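PDB 5MQO: Non-reducing end beta-L-arabinofuranosidase from Bacteroides thetaiotaomicron, which probably hydrolyses glycosidic bonds as a family GH127 enzyme of plant pectin breakdown, to which aceric acidase activity is ascribed. Local coordinates for residues R284-H296 and E316-I330. Sequence-based numbering, arbitrary orientation.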
loop_
_atom_site.group_PDB
_atom_site.type_symbol
_atom_site.label_atom_id
_atom_site.label_comp_id
_atom_site.label_asym_id
_atom_site.label_seq_id
_atom_site.Cartn_x
_atom_site.Cartn_y
_atom_site.Cartn_z
ATOM N N ARG A 284 15.967 17.641 -9.593
ATOM C CA ARG A 284 17.206 18.439 -9.601
ATOM C C ARG A 284 18.092 17.939 -10.740
ATOM O O ARG A 284 18.676 18.735 -11.480
ATOM C CB ARG A 284 17.984 18.357 -8.270
ATOM C CG ARG A 284 19.113 19.386 -8.144
ATOM C CD ARG A 284 20.311 18.924 -7.316
ATOM N NE ARG A 284 20.069 18.933 -5.863
ATOM C CZ ARG A 284 20.407 19.908 -5.005
ATOM N NH1 ARG A 284 21.003 21.004 -5.418
ATOM N NH2 ARG A 284 20.140 19.791 -3.699
ATOM N N ILE A 285 18.146 16.620 -10.872
ATOM C CA ILE A 285 18.945 15.912 -11.877
ATOM C C ILE A 285 18.021 15.009 -12.693
ATOM O O ILE A 285 16.931 14.679 -12.241
ATOM C CB ILE A 285 20.093 15.103 -11.204
ATOM C CG1 ILE A 285 19.565 13.841 -10.455
ATOM C CG2 ILE A 285 20.881 16.019 -10.261
ATOM C CD1 ILE A 285 20.556 13.164 -9.525
ATOM N N PRO A 286 18.440 14.609 -13.901
ATOM C CA PRO A 286 17.623 13.675 -14.686
ATOM C C PRO A 286 17.292 12.366 -13.987
ATOM O O PRO A 286 17.990 11.965 -13.082
ATOM C CB PRO A 286 18.509 13.406 -15.898
ATOM C CG PRO A 286 19.208 14.702 -16.073
ATOM C CD PRO A 286 19.576 15.100 -14.693
ATOM N N PHE A 287 16.239 11.691 -14.415
ATOM C CA PHE A 287 15.865 10.450 -13.758
ATOM C C PHE A 287 16.941 9.390 -13.861
ATOM O O PHE A 287 17.156 8.645 -12.913
ATOM C CB PHE A 287 14.530 9.882 -14.221
ATOM C CG PHE A 287 14.178 8.629 -13.499
ATOM C CD1 PHE A 287 13.799 8.680 -12.162
ATOM C CD2 PHE A 287 14.339 7.380 -14.104
ATOM C CE1 PHE A 287 13.514 7.498 -11.457
ATOM C CE2 PHE A 287 14.093 6.202 -13.405
ATOM C CZ PHE A 287 13.674 6.253 -12.091
ATOM N N ARG A 288 17.651 9.340 -14.977
ATOM C CA ARG A 288 18.602 8.241 -15.198
ATOM C C ARG A 288 19.856 8.357 -14.349
ATOM O O ARG A 288 20.582 7.384 -14.213
ATOM C CB ARG A 288 18.913 8.098 -16.683
ATOM C CG ARG A 288 17.663 7.742 -17.470
ATOM C CD ARG A 288 17.915 7.504 -18.958
ATOM N NE ARG A 288 16.744 6.919 -19.606
ATOM C CZ ARG A 288 15.604 7.572 -19.870
ATOM N NH1 ARG A 288 15.424 8.873 -19.561
ATOM N NH2 ARG A 288 14.607 6.914 -20.455
ATOM N N ASP A 289 20.079 9.531 -13.755
ATOM C CA ASP A 289 21.174 9.760 -12.789
ATOM C C ASP A 289 20.786 9.447 -11.352
ATOM O O ASP A 289 21.647 9.419 -10.507
ATOM C CB ASP A 289 21.687 11.213 -12.861
ATOM C CG ASP A 289 22.206 11.589 -14.248
ATOM O OD1 ASP A 289 23.095 10.880 -14.771
ATOM O OD2 ASP A 289 21.724 12.594 -14.817
ATOM N N GLN A 290 19.505 9.219 -11.077
ATOM C CA GLN A 290 19.008 8.971 -9.724
ATOM C C GLN A 290 19.128 7.523 -9.371
ATOM O O GLN A 290 18.503 6.689 -10.027
ATOM C CB GLN A 290 17.536 9.352 -9.606
ATOM C CG GLN A 290 17.278 10.849 -9.700
ATOM C CD GLN A 290 15.794 11.191 -9.654
ATOM O OE1 GLN A 290 15.011 10.608 -8.888
ATOM N NE2 GLN A 290 15.411 12.169 -10.457
ATOM N N TYR A 291 19.912 7.209 -8.341
ATOM C CA TYR A 291 20.049 5.827 -7.845
ATOM C C TYR A 291 19.665 5.704 -6.352
ATOM O O TYR A 291 19.983 4.695 -5.696
ATOM C CB TYR A 291 21.486 5.318 -8.073
ATOM C CG TYR A 291 21.876 5.198 -9.509
ATOM C CD1 TYR A 291 21.620 4.007 -10.229
ATOM C CD2 TYR A 291 22.504 6.261 -10.183
ATOM C CE1 TYR A 291 21.990 3.866 -11.569
ATOM C CE2 TYR A 291 22.864 6.146 -11.545
ATOM C CZ TYR A 291 22.609 4.943 -12.233
ATOM O OH TYR A 291 22.963 4.786 -13.556
ATOM N N ARG A 292 18.972 6.722 -5.833
ATOM C CA ARG A 292 18.554 6.775 -4.448
ATOM C C ARG A 292 17.155 7.451 -4.335
ATOM O O ARG A 292 16.735 8.221 -5.221
ATOM C CB ARG A 292 19.650 7.498 -3.647
ATOM C CG ARG A 292 20.952 6.694 -3.500
ATOM C CD ARG A 292 22.031 7.441 -2.709
ATOM N NE ARG A 292 23.103 6.594 -2.124
ATOM C CZ ARG A 292 24.092 7.041 -1.316
ATOM N NH1 ARG A 292 24.184 8.335 -0.986
ATOM N NH2 ARG A 292 25.002 6.190 -0.816
ATOM N N ALA A 293 16.425 7.135 -3.263
ATOM C CA ALA A 293 15.147 7.802 -2.949
ATOM C C ALA A 293 15.423 9.204 -2.481
ATOM O O ALA A 293 16.417 9.417 -1.809
ATOM C CB ALA A 293 14.394 7.051 -1.869
ATOM N N MET A 294 14.521 10.147 -2.753
ATOM C CA MET A 294 14.876 11.545 -2.624
ATOM C C MET A 294 14.070 12.491 -1.744
ATOM O O MET A 294 14.613 13.030 -0.736
ATOM C CB MET A 294 14.934 12.129 -4.008
ATOM C CG MET A 294 15.884 13.297 -4.105
ATOM S SD MET A 294 16.582 13.319 -5.736
ATOM C CE MET A 294 17.970 12.170 -5.641
ATOM N N GLY A 295 12.835 12.803 -2.128
ATOM C CA GLY A 295 12.233 14.032 -1.529
ATOM C C GLY A 295 10.894 13.811 -0.887
ATOM O O GLY A 295 10.772 12.944 -0.055
ATOM N N HIS A 296 9.904 14.611 -1.270
ATOM C CA HIS A 296 8.504 14.357 -0.934
ATOM C C HIS A 296 8.113 12.898 -1.301
ATOM O O HIS A 296 8.121 12.543 -2.477
ATOM C CB HIS A 296 7.626 15.350 -1.695
ATOM C CG HIS A 296 6.190 15.341 -1.283
ATOM N ND1 HIS A 296 5.576 16.432 -0.715
ATOM C CD2 HIS A 296 5.242 14.388 -1.371
ATOM C CE1 HIS A 296 4.315 16.147 -0.454
ATOM N NE2 HIS A 296 4.087 14.909 -0.846
ATOM N N GLU A 316 13.557 -0.818 -21.395
ATOM C CA GLU A 316 14.813 -0.055 -21.319
ATOM C C GLU A 316 15.542 -0.428 -20.048
ATOM O O GLU A 316 15.163 -0.020 -18.975
ATOM C CB GLU A 316 14.548 1.457 -21.350
ATOM C CG GLU A 316 15.805 2.324 -21.595
ATOM C CD GLU A 316 15.574 3.803 -21.291
ATOM O OE1 GLU A 316 14.386 4.132 -21.036
ATOM O OE2 GLU A 316 16.547 4.615 -21.298
ATOM N N GLN A 317 16.584 -1.225 -20.168
ATOM C CA GLN A 317 17.252 -1.749 -18.986
ATOM C C GLN A 317 17.693 -0.685 -17.981
ATOM O O GLN A 317 17.606 -0.917 -16.780
ATOM C CB GLN A 317 18.411 -2.672 -19.386
ATOM C CG GLN A 317 17.901 -4.017 -19.919
ATOM C CD GLN A 317 19.017 -4.969 -20.354
ATOM O OE1 GLN A 317 19.715 -4.722 -21.358
ATOM N NE2 GLN A 317 19.183 -6.078 -19.609
ATOM N N GLN A 318 18.127 0.477 -18.473
ATOM C CA GLN A 318 18.691 1.527 -17.609
ATOM C C GLN A 318 17.687 1.913 -16.540
ATOM O O GLN A 318 18.031 1.968 -15.387
ATOM C CB GLN A 318 19.149 2.738 -18.433
ATOM C CG GLN A 318 19.591 3.967 -17.637
ATOM C CD GLN A 318 20.671 3.709 -16.592
ATOM O OE1 GLN A 318 21.634 2.978 -16.828
ATOM N NE2 GLN A 318 20.522 4.334 -15.435
ATOM N N LEU A 319 16.435 2.088 -16.924
ATOM C CA LEU A 319 15.352 2.325 -15.959
ATOM C C LEU A 319 15.313 1.318 -14.776
ATOM O O LEU A 319 15.180 1.718 -13.627
ATOM C CB LEU A 319 14.005 2.324 -16.667
ATOM C CG LEU A 319 13.884 3.329 -17.804
ATOM C CD1 LEU A 319 12.567 3.135 -18.506
ATOM C CD2 LEU A 319 14.017 4.755 -17.297
ATOM N N MET A 320 15.448 0.025 -15.063
ATOM C CA MET A 320 15.510 -1.014 -14.023
ATOM C C MET A 320 16.820 -0.947 -13.234
ATOM O O MET A 320 16.864 -1.367 -12.092
ATOM C CB MET A 320 15.324 -2.402 -14.651
ATOM C CG MET A 320 14.949 -3.537 -13.692
ATOM S SD MET A 320 13.390 -3.490 -12.771
ATOM C CE MET A 320 12.393 -2.395 -13.791
ATOM N N LYS A 321 17.889 -0.426 -13.829
ATOM C CA LYS A 321 19.109 -0.129 -13.049
ATOM C C LYS A 321 18.841 0.957 -11.986
ATOM O O LYS A 321 19.306 0.848 -10.864
ATOM C CB LYS A 321 20.300 0.249 -13.958
ATOM C CG LYS A 321 21.500 -0.695 -13.847
ATOM C CD LYS A 321 22.258 -0.962 -15.160
ATOM C CE LYS A 321 23.080 -2.255 -15.026
ATOM N NZ LYS A 321 24.241 -2.327 -15.958
ATOM N N ASN A 322 18.072 1.976 -12.357
ATOM C CA ASN A 322 17.656 3.009 -11.433
ATOM C C ASN A 322 16.653 2.465 -10.456
ATOM O O ASN A 322 16.810 2.646 -9.259
ATOM C CB ASN A 322 17.076 4.216 -12.167
ATOM C CG ASN A 322 18.094 4.873 -13.087
ATOM O OD1 ASN A 322 17.994 4.760 -14.299
ATOM N ND2 ASN A 322 19.088 5.551 -12.509
ATOM N N LEU A 323 15.641 1.769 -10.943
ATOM C CA LEU A 323 14.534 1.354 -10.067
ATOM C C LEU A 323 14.994 0.374 -9.020
ATOM O O LEU A 323 14.526 0.458 -7.883
ATOM C CB LEU A 323 13.351 0.788 -10.846
ATOM C CG LEU A 323 12.554 1.788 -11.702
ATOM C CD1 LEU A 323 11.543 1.041 -12.580
ATOM C CD2 LEU A 323 11.873 2.862 -10.858
ATOM N N THR A 324 15.941 -0.512 -9.358
ATOM C CA THR A 324 16.463 -1.481 -8.352
ATOM C C THR A 324 17.405 -0.887 -7.294
ATOM O O THR A 324 17.343 -1.325 -6.191
ATOM C CB THR A 324 17.045 -2.787 -8.966
ATOM O OG1 THR A 324 18.071 -2.492 -9.901
ATOM C CG2 THR A 324 16.008 -3.508 -9.713
ATOM N N SER A 325 18.225 0.113 -7.562
ATOM C CA SER A 325 18.958 0.728 -6.428
ATOM C C SER A 325 18.082 1.679 -5.604
ATOM O O SER A 325 18.331 1.862 -4.420
ATOM C CB SER A 325 20.329 1.362 -6.794
ATOM O OG SER A 325 20.221 2.092 -7.980
ATOM N N ILE A 326 17.069 2.276 -6.225
ATOM C CA ILE A 326 16.115 3.126 -5.497
ATOM C C ILE A 326 15.263 2.235 -4.566
ATOM O O ILE A 326 15.028 2.586 -3.406
ATOM C CB ILE A 326 15.221 3.961 -6.464
ATOM C CG1 ILE A 326 16.076 4.937 -7.233
ATOM C CG2 ILE A 326 14.174 4.785 -5.714
ATOM C CD1 ILE A 326 15.327 5.695 -8.310
ATOM N N TRP A 327 14.798 1.097 -5.080
ATOM C CA TRP A 327 13.977 0.199 -4.275
ATOM C C TRP A 327 14.838 -0.223 -3.108
ATOM O O TRP A 327 14.448 -0.087 -1.964
ATOM C CB TRP A 327 13.488 -1.019 -5.078
ATOM C CG TRP A 327 12.762 -2.021 -4.248
ATOM C CD1 TRP A 327 11.442 -2.018 -3.933
ATOM C CD2 TRP A 327 13.325 -3.175 -3.621
ATOM N NE1 TRP A 327 11.140 -3.100 -3.125
ATOM C CE2 TRP A 327 12.286 -3.825 -2.921
ATOM C CE3 TRP A 327 14.615 -3.726 -3.575
ATOM C CZ2 TRP A 327 12.504 -5.020 -2.182
ATOM C CZ3 TRP A 327 14.830 -4.915 -2.833
ATOM C CH2 TRP A 327 13.778 -5.540 -2.151
ATOM N N ASN A 328 16.034 -0.675 -3.428
ATOM C CA ASN A 328 17.002 -1.085 -2.452
ATOM C C ASN A 328 17.262 -0.035 -1.371
ATOM O O ASN A 328 17.302 -0.365 -0.205
ATOM C CB ASN A 328 18.318 -1.422 -3.169
ATOM C CG ASN A 328 19.262 -2.213 -2.305
ATOM O OD1 ASN A 328 20.098 -1.644 -1.576
ATOM N ND2 ASN A 328 19.120 -3.552 -2.359
ATOM N N ASP A 329 17.438 1.218 -1.775
ATOM C CA ASP A 329 17.673 2.361 -0.860
ATOM C C ASP A 329 16.518 2.551 0.136
ATOM O O ASP A 329 16.711 2.598 1.348
ATOM C CB ASP A 329 17.840 3.659 -1.658
ATOM C CG ASP A 329 18.211 4.838 -0.769
ATOM O OD1 ASP A 329 18.872 4.604 0.268
ATOM O OD2 ASP A 329 17.847 5.993 -1.097
ATOM N N ILE A 330 15.317 2.621 -0.398
ATOM C CA ILE A 330 14.134 2.681 0.400
ATOM C C ILE A 330 14.069 1.549 1.437
ATOM O O ILE A 330 13.888 1.783 2.631
ATOM C CB ILE A 330 12.872 2.620 -0.505
ATOM C CG1 ILE A 330 12.713 3.918 -1.323
ATOM C CG2 ILE A 330 11.623 2.402 0.329
ATOM C CD1 ILE A 330 11.893 3.768 -2.583
#
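Tyr291, Arg288 and Phe287 settle on one flank of helix 317-333, which the loop ahead of helix 297-314 crosses in the helical GH127 catalytic domain, consistent with the (α/α)6 barrel of this family. The short 3-10 turn 287-289 carries Phe287 and Arg288, and Tyr291 follows two residues after its end. Tyr291 lays one ring face over Asn322, whose ND2 sits 3.4 Å above the ring plane and offset toward the rim. Ser325 OG lies at the ring edge, 3.3 Å from Tyr291 CD1. At the far end of the ring, Gln318 NE2 donates to Tyr291 OH (3.1 Å), with ring and amide planes nearly perpendicular at 85°. Gln318 reaches there because its chain bends at chi2 (54°), and the same NE2 also donates to Asn322 OD1. Asn322 ND2 in turn ties down the turn and the residue after it, giving one hydrogen bond to Arg288 O (2.9 Å) and another to Gln290 O (2.8 Å), both from above the carbonyl planes. With alanine in place of Asn322, these two carbonyls would probably lose their shared donor, and the Tyr291 ring the amide against its face.

With CG anti to the backbone N (chi1 -179°), the Phe287 ring is carried to the helix, where its edge meets the CD2 methyls of Leu319 and Leu323, and CE2 rests against Asn322 CB; Val307 of helix 297-314 adds to this buried apolar cluster. Farther along, Asp329 OD2 accepts from Ala293 N through its anti lone pair, while Arg333 and Lys334 form salt bridges with the same carboxylate. Just ahead of the helix, Arg288 pairs through NH1 with Asp269 and grips Glu316 side-on: NE meets OE2 at 2.9 Å, and NH2 meets the syn lone pair of OE1, nearly within the guanidinium plane.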